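Local structure of regulatory Subunit of Protein Kinase A (cAMP-dependent) from Euglena gracilis (Euglena gracilis, 6RSX) at residues K25-E30 with S52-Y57; D79-I84 with D142-I147; D161-A164 with L168-A171; M178-A183 with T267-P272; E193-E198 with D233-M238. The protein binds cyclic AMP in two tandem cyclic nucleotide-binding domains and presumably uses this binding to control the catalytic subunit of the kinase. One frame throughout, in Å; residues are numbered along the deposited sequence. Where two conformers were deposited one is given.

Interaction 1 (K25-E30 with S52-Y57); sequences KQLNPE and SLEVVY
L27 overlaps the carboxylate end of E54, with its branch carbon CG 3.2 Å from E54 OE2. Its methyl CD2 lies against the same oxygen at 3.3 Å, and the same methyl comes within 3.6 Å of the backbone E54 O. The second methyl, CD1, reaches on to Y57 and stops 3.7 Å from Y57 CB, touching the root of the tyrosine, whose phenol end leads away. L27 gets there with CG beside its backbone N (chi1 -52°), which points both methyls at helix 50-59. E54 comes the other way: its first torsion of -136° lies off a staggered value, and a bend at chi2 folds the carboxylate back beside the leucine. With an alanine here both methyls would be gone, and the E54 chain would probably be free to turn while Y57 CB lost its cover. Just beyond L27, N28 caps helix 29-39: its OD1 accepts a weak bond from E30 N at 2.8 Å and a hydrogen bond from T31 N. L27 and Y57 both also touch K32 of that helix, so the leucine sits where the chain enters it. What joins the two segments is thus van der Waals contact alone. A carboxylate resting on a leucine gains no bond from it, so on this partly exposed surface the charge of E54 probably depends on solvent.

Interaction 2 (D79-I84 with D142-I147); sequences DNFYVI and DTFRRI
D79 OD1 is gripped twice beside the strand that carries F81 to F144: N80 N donates to it at 2.7 Å, 32° out of the carboxylate plane, and R124 NH2 makes a salt bridge with it. R124 also donates to N80 O and belongs to the cyclic AMP pocket, so these bonds are likely to hold a pocket residue in place. Two phenylalanines make the contact with the helix. F144 holds CE2 over one face of the F81 ring, 3.9 Å above its plane and toward the rim. The planes meet obliquely at 59°, with centroids 5.2 Å apart, and F144 CD2 lies 3.7 Å from F81 CB. Both rings extend away from their own backbone N (chi1 174° for F81) into the space between strand and helix. A valine in place of F81 would probably leave F144 without the face it rests on and open a gap beside L118. That leucine of helix 115-120 touches both rings. F144 of helix 141-147 thus packs on F81 of the barrel and on L118 and M119 of helix 115-120, as in cyclic nucleotide-binding domains, where the helix after the barrel lies against the phosphate-binding cassette.

Interaction 3 (D161-A164 with L168-A171); sequences DFLA and LFEA
Past the end of helix 149-165 the chain turns and brings F169 CA within 6.1 Å of L163 CA. F169 fills the inside of this turn. Methyl CD2 of L163 presses on one side of its ring, 3.4 Å from F169 CE2 and 3.5 Å from F169 CD2, approaching obliquely. Lower down, F169 CB rests 3.5 Å from the backbone L163 O, so one residue of the helix meets both root and ring of the phenylalanine. F162 adds a lighter touch: its CE2 comes to the edge of the F169 ring, near the ring plane, 4.5 Å from F169 CE2. One face of the same ring is covered by its sequence neighbour, with L168 CG 4.1 Å above the plane and toward the rim. The chi1 of F169, -62°, sets the ring beside its own backbone N and tips it back toward the helix. Around this core lie M180 of helix 174-183, I207 of strand 204-208 and M273. A long helix, a short 3-10 turn at L168 and a second helix in succession are consistent with the N3A motif of cyclic nucleotide-binding domains, here leading from the first domain into the second.

Interaction 4 (M178-A183 with T267-P272); sequences MTMADA and TALLGP
L269 carries this contact: on its tight side it meets A183 and M180, on its loose side only T179. The closest approach is L269 CD1 to A183 CB, 3.6 Å, methyl against methyl. M180 closes in from beside them, its terminal CE 3.8 Å from L269 CB and 3.9 Å from L269 CD1. The sulfur follows less closely, with M180 SD 4.2 Å from L269 CD1. The two side chains run alongside each other in opposite directions. M180 leaves its helix with CG anti to the backbone N (chi1 -179°) and then bends at both chi2 and chi3, and this hook lays the methyl along the flank of the leucine.

Toward T179 the fit slackens. L269 CD1 stands 4.1 Å from the backbone T179 O, and the side chains come no nearer than the 4.5 Å between T179 OG1 and L269 CD2. The hydroxyl is engaged within its own helix, hydrogen-bonded to E176 O, and asks nothing of the leucine. T179 and L269 are both partly exposed, whereas M180 and A183 are buried, so the grip weakens toward solvent.

The contact sets L269 of the 263-269 region, which follows the barrel of the second domain, against helix 174-183, which precedes it. M180 also touches L163 of helix 149-165, F169 and M273, and D182 forms a salt bridge with R156 of helix 149-165. Helix 174-183 therefore lies between that long helix and helix 263-269.

Interaction 5 (E193-E198 with D233-M238); sequences EIVVKE and DFFGEM. With CMP (adenosine-3',5'-cyclic-monophosphate), chain C.
The F235 ring meets V195 at its edge: methyl CG1 of V195 lies in the ring plane, 3.5 Å from F235 CE2. The ring of Y206 meets F235 too, their planes only about 10° from parallel. V196 comes in obliquely, its CG2 4.4 Å from F235 CD2. The same V196 CG2 methyl also faces the nucleotide, 4.0 Å from CMP O5', so this valine packs on ring and ligand together. F235 holds its ring between backbone N and carbonyl carbon (chi1 58°), turning it to the valines, while the next two residues take the ribose. O2' of CMP is gripped twice, accepting from G236 N at 2.9 Å and donating to E237 OE1 at 2.6 Å. E237 OE2 is bonded to Y284 OH, another residue of the pocket, which probably steadies the carboxylate. The backbone of G236, at phi 98°, would jam a side chain against the preceding carbonyl. V195 and V196 form a classic beta bulge opposite V250 of strand 249-252. Strand 234-235 pairs with strand 204-208 in the facing sheet, so F235 bridges the two sheets of the barrel, and the chain then runs on into helix 237-242.

How the interactions relate
Interaction 1 is the surface member, a leucine against a carboxylate; interactions 2, 3 and 5 are buried, and interaction 4 is partly so. Interactions 1 and 2 meet through helices 50-59 and 141-147, where V56 packs on I147 and V55 on T143, so surface and core of the first domain join. Interactions 3 and 4 share a hydrophobic centre between the domains, where helices 149-165 and 174-183 meet and A171 lies against P272. Interaction 5 lies in the second barrel and reaches interaction 3 only lightly, through L168 and F234. Aromatic rings carry interactions 2, 3 and 5, aliphatic chains and a thioether interaction 4, and a nucleotide takes direct part in interaction 5.

Interaction 1 (K25-E30 with S52-Y57)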
# COMPACT_ATOMS: atom_id res chain seq x y z
N LYS A 25 -11.45 8.83 29.64
CA LYS A 25 -10.24 9.65 29.65
C LYS A 25 -10.12 10.41 28.34
O LYS A 25 -10.30 9.84 27.26
CB LYS A 25 -9.00 8.79 29.89
CG LYS A 25 -8.56 7.96 28.69
CD LYS A 25 -7.17 7.38 28.88
CE LYS A 25 -7.12 6.44 30.04
NZ LYS A 25 -6.02 5.44 29.91
N GLN A 26 -9.84 11.70 28.44
CA GLN A 26 -9.76 12.55 27.26
C GLN A 26 -8.42 12.40 26.57
O GLN A 26 -7.37 12.36 27.22
CB GLN A 26 -9.98 14.02 27.64
CG GLN A 26 -11.37 14.35 28.19
CD GLN A 26 -12.47 14.08 27.19
OE1 GLN A 26 -12.65 14.82 26.22
NE2 GLN A 26 -13.23 13.01 27.43
N LEU A 27 -8.45 12.33 25.25
CA LEU A 27 -7.22 12.48 24.48
C LEU A 27 -6.57 13.82 24.81
O LEU A 27 -7.24 14.78 25.19
CB LEU A 27 -7.50 12.44 22.98
CG LEU A 27 -8.30 11.26 22.44
CD1 LEU A 27 -8.45 11.41 20.92
CD2 LEU A 27 -7.63 9.95 22.79
N ASN A 28 -5.25 13.87 24.65
CA ASN A 28 -4.51 15.11 24.63
C ASN A 28 -4.59 15.62 23.19
O ASN A 28 -4.03 14.96 22.30
CB ASN A 28 -3.05 14.90 25.01
CG ASN A 28 -2.24 16.18 24.99
OD1 ASN A 28 -2.22 16.93 24.00
ND2 ASN A 28 -1.53 16.42 26.08
N PRO A 29 -5.28 16.73 22.92
CA PRO A 29 -5.47 17.13 21.51
C PRO A 29 -4.16 17.36 20.79
O PRO A 29 -4.10 17.18 19.57
CB PRO A 29 -6.31 18.42 21.60
CG PRO A 29 -6.88 18.45 23.00
CD PRO A 29 -5.90 17.68 23.87
N GLU A 30 -3.10 17.76 21.51
CA GLU A 30 -1.80 18.01 20.89
C GLU A 30 -1.11 16.72 20.50
O GLU A 30 -0.55 16.60 19.40
CB GLU A 30 -0.92 18.81 21.85
CG GLU A 30 0.51 18.99 21.37
N SER A 52 -11.97 3.26 16.79
CA SER A 52 -10.63 2.69 16.86
C SER A 52 -9.57 3.78 16.85
O SER A 52 -8.55 3.67 17.53
CB SER A 52 -10.42 1.70 15.72
OG SER A 52 -11.17 0.52 15.95
N LEU A 53 -9.79 4.85 16.07
CA LEU A 53 -8.81 5.93 16.04
C LEU A 53 -8.67 6.56 17.42
O LEU A 53 -7.56 6.88 17.86
CB LEU A 53 -9.20 6.98 15.00
CG LEU A 53 -8.97 6.54 13.56
CD1 LEU A 53 -9.27 7.68 12.62
CD2 LEU A 53 -7.55 6.08 13.38
N GLU A 54 -9.79 6.69 18.14
CA GLU A 54 -9.72 7.18 19.51
C GLU A 54 -8.82 6.29 20.35
O GLU A 54 -8.10 6.77 21.24
CB GLU A 54 -11.12 7.26 20.11
CG GLU A 54 -11.42 8.53 20.91
CD GLU A 54 -10.91 8.49 22.34
OE1 GLU A 54 -10.47 7.40 22.80
OE2 GLU A 54 -10.94 9.54 23.01
N VAL A 55 -8.87 4.97 20.12
CA VAL A 55 -8.00 4.08 20.87
C VAL A 55 -6.54 4.33 20.49
O VAL A 55 -5.66 4.39 21.35
CB VAL A 55 -8.39 2.61 20.62
CG1 VAL A 55 -7.38 1.69 21.26
CG2 VAL A 55 -9.79 2.34 21.16
N VAL A 56 -6.27 4.47 19.19
CA VAL A 56 -4.91 4.75 18.75
C VAL A 56 -4.40 6.03 19.39
O VAL A 56 -3.31 6.06 19.96
CB VAL A 56 -4.86 4.83 17.21
CG1 VAL A 56 -3.47 5.29 16.76
CG2 VAL A 56 -5.21 3.51 16.61
N TYR A 57 -5.20 7.12 19.35
CA TYR A 57 -4.69 8.39 19.81
C TYR A 57 -4.47 8.43 21.31
O TYR A 57 -3.69 9.26 21.79
CB TYR A 57 -5.62 9.54 19.44
CG TYR A 57 -5.77 9.72 17.96
CD1 TYR A 57 -4.67 9.66 17.11
CD2 TYR A 57 -7.02 9.93 17.40
CE1 TYR A 57 -4.82 9.84 15.72
CE2 TYR A 57 -7.17 10.12 16.01
CZ TYR A 57 -6.07 10.06 15.19
OH TYR A 57 -6.24 10.25 13.83

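Interaction 2 (D79-I84 with D142-I147)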
# COMPACT_ATOMS: atom_id res chain seq x y z
N ASP A 79 6.51 -7.98 20.37
CA ASP A 79 5.90 -7.19 21.44
C ASP A 79 5.06 -6.06 20.86
O ASP A 79 3.85 -6.02 21.08
CB ASP A 79 6.93 -6.63 22.44
CG ASP A 79 8.18 -6.00 21.77
OD1 ASP A 79 8.23 -5.72 20.54
OD2 ASP A 79 9.14 -5.75 22.54
N ASN A 80 5.67 -5.17 20.07
CA ASN A 80 4.99 -3.96 19.61
C ASN A 80 4.88 -3.88 18.09
O ASN A 80 5.56 -4.60 17.35
CB ASN A 80 5.73 -2.70 20.09
CG ASN A 80 5.85 -2.62 21.62
OD1 ASN A 80 4.89 -2.85 22.36
ND2 ASN A 80 7.05 -2.28 22.08
N PHE A 81 3.97 -3.01 17.65
CA PHE A 81 3.86 -2.56 16.27
C PHE A 81 4.28 -1.09 16.21
O PHE A 81 3.93 -0.30 17.10
CB PHE A 81 2.41 -2.76 15.81
CG PHE A 81 2.12 -2.20 14.45
CD1 PHE A 81 2.62 -2.81 13.32
CD2 PHE A 81 1.20 -1.20 14.32
CE1 PHE A 81 2.30 -2.31 12.01
CE2 PHE A 81 0.87 -0.71 13.04
CZ PHE A 81 1.39 -1.30 11.90
N TYR A 82 5.06 -0.72 15.18
CA TYR A 82 5.70 0.59 15.16
C TYR A 82 5.35 1.37 13.89
O TYR A 82 5.19 0.79 12.81
CB TYR A 82 7.25 0.47 15.21
CG TYR A 82 7.76 -0.18 16.48
CD1 TYR A 82 7.99 0.59 17.62
CD2 TYR A 82 8.09 -1.54 16.52
CE1 TYR A 82 8.48 0.02 18.80
CE2 TYR A 82 8.58 -2.13 17.68
CZ TYR A 82 8.79 -1.34 18.81
OH TYR A 82 9.29 -1.87 19.96
N VAL A 83 5.26 2.70 14.05
CA VAL A 83 5.27 3.62 12.89
C VAL A 83 6.42 4.61 13.08
O VAL A 83 6.58 5.19 14.14
CB VAL A 83 3.93 4.37 12.72
CG1 VAL A 83 3.92 5.24 11.42
CG2 VAL A 83 2.74 3.41 12.71
N ILE A 84 7.19 4.85 12.01
CA ILE A 84 8.31 5.78 12.10
C ILE A 84 7.78 7.21 12.08
O ILE A 84 7.00 7.59 11.20
CB ILE A 84 9.28 5.56 10.93
CG1 ILE A 84 9.92 4.15 11.03
CG2 ILE A 84 10.35 6.65 10.99
CD1 ILE A 84 10.87 3.80 9.83
N ASP A 142 -1.60 -6.08 22.84
CA ASP A 142 -3.03 -6.16 23.15
C ASP A 142 -3.81 -5.12 22.38
O ASP A 142 -4.91 -5.40 21.88
CB ASP A 142 -3.26 -5.99 24.65
CG ASP A 142 -2.79 -7.19 25.44
OD1 ASP A 142 -2.47 -8.24 24.80
OD2 ASP A 142 -2.73 -7.08 26.68
N THR A 143 -3.26 -3.90 22.25
CA THR A 143 -3.97 -2.86 21.52
C THR A 143 -4.02 -3.18 20.03
O THR A 143 -5.07 -3.06 19.39
CB THR A 143 -3.32 -1.49 21.74
OG1 THR A 143 -3.24 -1.24 23.15
CG2 THR A 143 -4.14 -0.40 21.09
N PHE A 144 -2.89 -3.64 19.48
CA PHE A 144 -2.86 -4.07 18.08
C PHE A 144 -3.93 -5.12 17.82
O PHE A 144 -4.69 -5.02 16.85
CB PHE A 144 -1.48 -4.62 17.71
CG PHE A 144 -1.41 -5.11 16.28
CD1 PHE A 144 -1.79 -6.40 15.95
CD2 PHE A 144 -0.97 -4.27 15.26
CE1 PHE A 144 -1.74 -6.88 14.66
CE2 PHE A 144 -0.91 -4.72 13.92
CZ PHE A 144 -1.32 -6.03 13.61
N ARG A 145 -3.98 -6.15 18.69
CA ARG A 145 -4.94 -7.24 18.52
C ARG A 145 -6.38 -6.74 18.55
O ARG A 145 -7.23 -7.25 17.81
CB ARG A 145 -4.73 -8.32 19.59
CG ARG A 145 -3.41 -9.07 19.38
CD ARG A 145 -3.28 -10.30 20.27
NE ARG A 145 -3.92 -11.46 19.66
CZ ARG A 145 -3.37 -12.22 18.71
NH1 ARG A 145 -4.04 -13.25 18.22
NH2 ARG A 145 -2.14 -11.95 18.27
N ARG A 146 -6.67 -5.74 19.38
CA ARG A 146 -8.03 -5.21 19.45
C ARG A 146 -8.44 -4.52 18.16
O ARG A 146 -9.54 -4.77 17.66
CB ARG A 146 -8.16 -4.24 20.63
CG ARG A 146 -8.11 -4.94 21.97
CD ARG A 146 -9.09 -4.31 22.93
NE ARG A 146 -8.66 -3.01 23.42
CZ ARG A 146 -9.32 -1.88 23.22
NH1 ARG A 146 -8.86 -0.75 23.75
NH2 ARG A 146 -10.44 -1.87 22.51
N ILE A 147 -7.60 -3.64 17.62
CA ILE A 147 -8.04 -2.71 16.57
C ILE A 147 -7.51 -3.00 15.17
O ILE A 147 -8.14 -2.55 14.19
CB ILE A 147 -7.73 -1.26 16.95
CG1 ILE A 147 -6.23 -1.03 16.90
CG2 ILE A 147 -8.29 -0.92 18.34
CD1 ILE A 147 -5.89 0.43 17.05

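Interaction 3 (D161-A164 with L168-A171)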
# COMPACT_ATOMS: atom_id res chain seq x y z
N ASP A 161 -4.66 -14.97 -3.52
CA ASP A 161 -4.74 -15.65 -4.82
C ASP A 161 -4.67 -14.64 -5.97
O ASP A 161 -3.93 -14.84 -6.94
CB ASP A 161 -6.03 -16.48 -4.91
CG ASP A 161 -6.04 -17.64 -3.93
OD1 ASP A 161 -4.94 -18.06 -3.51
OD2 ASP A 161 -7.15 -18.12 -3.60
N PHE A 162 -5.44 -13.55 -5.87
CA PHE A 162 -5.45 -12.56 -6.94
C PHE A 162 -4.04 -12.04 -7.22
O PHE A 162 -3.59 -12.04 -8.38
CB PHE A 162 -6.39 -11.40 -6.57
CG PHE A 162 -6.52 -10.36 -7.65
CD1 PHE A 162 -7.18 -10.66 -8.83
CD2 PHE A 162 -6.01 -9.08 -7.48
CE1 PHE A 162 -7.31 -9.69 -9.84
CE2 PHE A 162 -6.15 -8.12 -8.47
CZ PHE A 162 -6.78 -8.43 -9.65
N LEU A 163 -3.33 -11.62 -6.18
CA LEU A 163 -2.01 -11.02 -6.39
C LEU A 163 -1.01 -12.03 -6.93
O LEU A 163 -0.10 -11.66 -7.67
CB LEU A 163 -1.51 -10.39 -5.08
CG LEU A 163 -2.46 -9.33 -4.52
CD1 LEU A 163 -2.10 -8.91 -3.08
CD2 LEU A 163 -2.50 -8.15 -5.43
N ALA A 164 -1.19 -13.31 -6.59
CA ALA A 164 -0.28 -14.33 -7.10
C ALA A 164 -0.51 -14.65 -8.58
O ALA A 164 0.42 -15.13 -9.23
CB ALA A 164 -0.41 -15.61 -6.28
N LEU A 168 0.74 -8.43 -13.62
CA LEU A 168 1.29 -7.16 -13.17
C LEU A 168 2.14 -7.34 -11.91
O LEU A 168 3.15 -6.66 -11.72
CB LEU A 168 0.16 -6.17 -12.89
CG LEU A 168 0.59 -4.82 -12.32
CD1 LEU A 168 1.47 -4.06 -13.29
CD2 LEU A 168 -0.62 -3.99 -11.89
N PHE A 169 1.73 -8.26 -11.04
CA PHE A 169 2.37 -8.41 -9.74
C PHE A 169 3.41 -9.53 -9.72
O PHE A 169 3.86 -9.92 -8.63
CB PHE A 169 1.30 -8.66 -8.68
CG PHE A 169 0.33 -7.53 -8.53
CD1 PHE A 169 0.79 -6.23 -8.35
CD2 PHE A 169 -1.04 -7.74 -8.62
CE1 PHE A 169 -0.10 -5.18 -8.21
CE2 PHE A 169 -1.93 -6.68 -8.48
CZ PHE A 169 -1.45 -5.40 -8.27
N GLU A 170 3.84 -10.02 -10.88
CA GLU A 170 4.67 -11.21 -10.92
C GLU A 170 5.97 -11.02 -10.13
O GLU A 170 6.47 -11.97 -9.52
CB GLU A 170 5.00 -11.59 -12.37
CG GLU A 170 6.12 -10.79 -12.94
N ALA A 171 6.55 -9.82 -10.16
CA ALA A 171 7.86 -9.55 -9.60
C ALA A 171 7.80 -9.16 -8.12
O ALA A 171 8.86 -8.96 -7.50
CB ALA A 171 8.56 -8.44 -10.38

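Interaction 4 (M178-A183 with T267-P272)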
# COMPACT_ATOMS: atom_id res chain seq x y z
N MET A 178 1.80 -8.73 0.45
CA MET A 178 1.00 -8.37 1.61
C MET A 178 0.74 -6.87 1.67
O MET A 178 -0.38 -6.44 1.98
CB MET A 178 1.70 -8.84 2.89
CG MET A 178 2.18 -10.26 2.82
SD MET A 178 2.66 -10.84 4.47
CE MET A 178 1.08 -11.10 5.30
N THR A 179 1.77 -6.06 1.44
CA THR A 179 1.58 -4.62 1.54
C THR A 179 0.75 -4.11 0.37
O THR A 179 -0.00 -3.14 0.52
CB THR A 179 2.94 -3.91 1.61
OG1 THR A 179 3.71 -4.31 0.50
CG2 THR A 179 3.70 -4.34 2.84
N MET A 180 0.82 -4.80 -0.76
CA MET A 180 -0.04 -4.45 -1.89
C MET A 180 -1.49 -4.74 -1.53
O MET A 180 -2.37 -3.89 -1.74
CB MET A 180 0.40 -5.21 -3.14
CG MET A 180 -0.47 -4.88 -4.39
SD MET A 180 -0.40 -3.14 -4.87
CE MET A 180 1.30 -2.96 -5.33
N ALA A 181 -1.75 -5.90 -0.91
CA ALA A 181 -3.10 -6.18 -0.45
C ALA A 181 -3.59 -5.12 0.51
O ALA A 181 -4.76 -4.72 0.44
CB ALA A 181 -3.15 -7.56 0.20
N ASP A 182 -2.76 -4.69 1.48
CA ASP A 182 -3.20 -3.64 2.40
C ASP A 182 -3.69 -2.42 1.64
O ASP A 182 -4.69 -1.78 2.02
CB ASP A 182 -2.04 -3.19 3.31
CG ASP A 182 -1.54 -4.30 4.26
OD1 ASP A 182 -2.28 -5.27 4.51
OD2 ASP A 182 -0.40 -4.15 4.77
N ALA A 183 -2.96 -2.04 0.59
CA ALA A 183 -3.15 -0.76 -0.09
C ALA A 183 -4.32 -0.79 -1.09
O ALA A 183 -4.96 0.24 -1.29
CB ALA A 183 -1.87 -0.36 -0.83
N THR A 267 2.61 5.52 -6.16
CA THR A 267 4.00 5.95 -6.22
C THR A 267 4.86 5.19 -5.22
O THR A 267 5.97 4.75 -5.55
CB THR A 267 4.05 7.47 -6.01
OG1 THR A 267 3.31 8.12 -7.06
CG2 THR A 267 5.47 7.99 -6.05
N ALA A 268 4.35 5.00 -4.01
CA ALA A 268 5.09 4.26 -2.98
C ALA A 268 5.38 2.83 -3.41
O ALA A 268 6.46 2.30 -3.13
CB ALA A 268 4.30 4.28 -1.66
N LEU A 269 4.44 2.17 -4.09
CA LEU A 269 4.56 0.75 -4.40
C LEU A 269 4.97 0.48 -5.85
O LEU A 269 4.94 -0.67 -6.30
CB LEU A 269 3.24 0.05 -4.05
CG LEU A 269 2.80 0.18 -2.57
CD1 LEU A 269 1.46 -0.48 -2.28
CD2 LEU A 269 3.85 -0.37 -1.62
N LEU A 270 5.41 1.51 -6.58
CA LEU A 270 5.64 1.37 -8.02
C LEU A 270 6.85 0.49 -8.35
O LEU A 270 6.84 -0.21 -9.37
CB LEU A 270 5.81 2.75 -8.64
CG LEU A 270 6.11 2.81 -10.13
CD1 LEU A 270 5.04 2.11 -10.98
CD2 LEU A 270 6.24 4.27 -10.52
N GLY A 271 7.89 0.50 -7.51
CA GLY A 271 9.13 -0.21 -7.77
C GLY A 271 9.01 -1.55 -8.49
O GLY A 271 9.47 -1.71 -9.63
N PRO A 272 8.44 -2.56 -7.82
CA PRO A 272 8.34 -3.88 -8.46
C PRO A 272 7.39 -3.96 -9.64
O PRO A 272 7.31 -5.02 -10.27
CB PRO A 272 7.88 -4.79 -7.30
CG PRO A 272 7.31 -3.86 -6.28
CD PRO A 272 8.09 -2.60 -6.39

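Interaction 5 (E193-E198 with D233-M238)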
# COMPACT_ATOMS: atom_id res chain seq x y z
N GLU A 193 -20.43 3.67 -16.66
CA GLU A 193 -19.79 4.57 -15.70
C GLU A 193 -18.35 4.84 -16.11
O GLU A 193 -17.59 3.91 -16.42
CB GLU A 193 -19.86 3.96 -14.30
CG GLU A 193 -19.24 4.83 -13.25
CD GLU A 193 -19.53 4.35 -11.83
OE1 GLU A 193 -20.14 3.27 -11.65
OE2 GLU A 193 -19.15 5.08 -10.88
N ILE A 194 -17.97 6.12 -16.14
CA ILE A 194 -16.62 6.55 -16.49
C ILE A 194 -15.73 6.39 -15.26
O ILE A 194 -16.11 6.79 -14.16
CB ILE A 194 -16.63 8.01 -16.96
CG1 ILE A 194 -17.35 8.13 -18.30
CG2 ILE A 194 -15.21 8.56 -17.05
CD1 ILE A 194 -17.45 9.56 -18.75
N VAL A 195 -14.54 5.81 -15.45
CA VAL A 195 -13.59 5.63 -14.34
C VAL A 195 -12.55 6.73 -14.33
O VAL A 195 -12.39 7.40 -13.31
CB VAL A 195 -12.93 4.23 -14.40
CG1 VAL A 195 -11.98 4.02 -13.14
CG2 VAL A 195 -14.01 3.14 -14.44
N VAL A 196 -11.85 6.93 -15.45
CA VAL A 196 -10.96 8.07 -15.65
C VAL A 196 -11.34 8.74 -16.97
O VAL A 196 -11.67 8.07 -17.95
CB VAL A 196 -9.47 7.69 -15.66
CG1 VAL A 196 -9.10 6.95 -14.36
CG2 VAL A 196 -9.11 6.85 -16.86
N LYS A 197 -11.25 10.06 -16.99
CA LYS A 197 -11.75 10.88 -18.09
C LYS A 197 -10.56 11.48 -18.83
O LYS A 197 -9.69 12.10 -18.21
CB LYS A 197 -12.68 11.98 -17.57
CG LYS A 197 -13.06 13.03 -18.60
CD LYS A 197 -13.81 12.39 -19.76
CE LYS A 197 -14.09 13.34 -20.92
NZ LYS A 197 -14.69 12.56 -22.04
N GLU A 198 -10.53 11.31 -20.16
CA GLU A 198 -9.48 11.93 -20.94
C GLU A 198 -9.37 13.40 -20.58
O GLU A 198 -10.38 14.07 -20.35
CB GLU A 198 -9.73 11.78 -22.46
CG GLU A 198 -8.58 12.35 -23.32
CD GLU A 198 -8.78 12.21 -24.84
OE1 GLU A 198 -9.83 11.69 -25.27
OE2 GLU A 198 -7.87 12.62 -25.60
N ASP A 233 -6.33 -6.97 -16.58
CA ASP A 233 -5.77 -5.77 -17.19
C ASP A 233 -5.84 -4.60 -16.21
O ASP A 233 -6.53 -4.65 -15.19
CB ASP A 233 -6.51 -5.38 -18.48
CG ASP A 233 -6.36 -6.42 -19.58
OD1 ASP A 233 -5.33 -7.12 -19.61
OD2 ASP A 233 -7.31 -6.54 -20.40
N PHE A 234 -5.14 -3.52 -16.55
CA PHE A 234 -5.02 -2.39 -15.64
C PHE A 234 -5.04 -1.11 -16.46
O PHE A 234 -4.88 -1.15 -17.69
CB PHE A 234 -3.73 -2.48 -14.80
CG PHE A 234 -2.52 -2.78 -15.61
CD1 PHE A 234 -1.87 -1.75 -16.28
CD2 PHE A 234 -2.05 -4.08 -15.72
CE1 PHE A 234 -0.74 -2.02 -17.05
CE2 PHE A 234 -0.92 -4.36 -16.49
CZ PHE A 234 -0.27 -3.33 -17.15
N PHE A 235 -5.19 0.02 -15.79
CA PHE A 235 -5.20 1.29 -16.54
C PHE A 235 -5.02 2.44 -15.56
O PHE A 235 -5.21 2.28 -14.35
CB PHE A 235 -6.51 1.46 -17.33
CG PHE A 235 -7.75 1.44 -16.48
CD1 PHE A 235 -8.40 0.22 -16.19
CD2 PHE A 235 -8.29 2.61 -15.97
CE1 PHE A 235 -9.56 0.17 -15.38
CE2 PHE A 235 -9.47 2.59 -15.20
CZ PHE A 235 -10.09 1.35 -14.88
N GLY A 236 -4.65 3.59 -16.08
CA GLY A 236 -4.52 4.78 -15.26
C GLY A 236 -3.10 5.06 -14.85
O GLY A 236 -2.86 6.04 -14.13
N GLU A 237 -2.16 4.24 -15.31
CA GLU A 237 -0.77 4.36 -14.87
C GLU A 237 -0.04 5.53 -15.51
O GLU A 237 0.88 6.08 -14.89
CB GLU A 237 -0.03 3.06 -15.17
CG GLU A 237 0.48 2.91 -16.63
CD GLU A 237 -0.61 2.53 -17.63
OE1 GLU A 237 -1.76 2.31 -17.21
OE2 GLU A 237 -0.31 2.46 -18.86
N MET A 238 -0.40 5.94 -16.74
CA MET A 238 0.46 6.92 -17.40
C MET A 238 0.32 8.30 -16.75
O MET A 238 1.33 8.99 -16.53
CB MET A 238 0.16 6.94 -18.89
CG MET A 238 0.71 5.69 -19.58
SD MET A 238 0.74 5.91 -21.36
CE MET A 238 -1.01 6.25 -21.54
P CMP C . -3.91 7.11 -18.42
O1P CMP C . -3.50 7.52 -16.89
O2P CMP C . -3.44 8.01 -19.49
O5' CMP C . -5.51 7.15 -18.50
C5' CMP C . -6.17 6.42 -19.54
C4' CMP C . -5.53 5.06 -19.63
O4' CMP C . -6.02 4.22 -20.69
C3' CMP C . -4.05 5.01 -19.85
O3' CMP C . -3.30 5.58 -18.77
C2' CMP C . -3.82 3.53 -20.07
O2' CMP C . -3.78 2.87 -18.79
C1' CMP C . -5.14 3.11 -20.76
N9 CMP C . -4.98 2.65 -22.14
C8 CMP C . -5.39 1.46 -22.60
N7 CMP C . -5.08 1.40 -23.89
C5 CMP C . -4.51 2.58 -24.22
C6 CMP C . -4.02 3.02 -25.43
N6 CMP C . -3.96 2.37 -26.71
N1 CMP C . -3.47 4.21 -25.52
C2 CMP C . -3.41 5.01 -24.42
N3 CMP C . -3.89 4.57 -23.21
C4 CMP C . -4.44 3.35 -23.15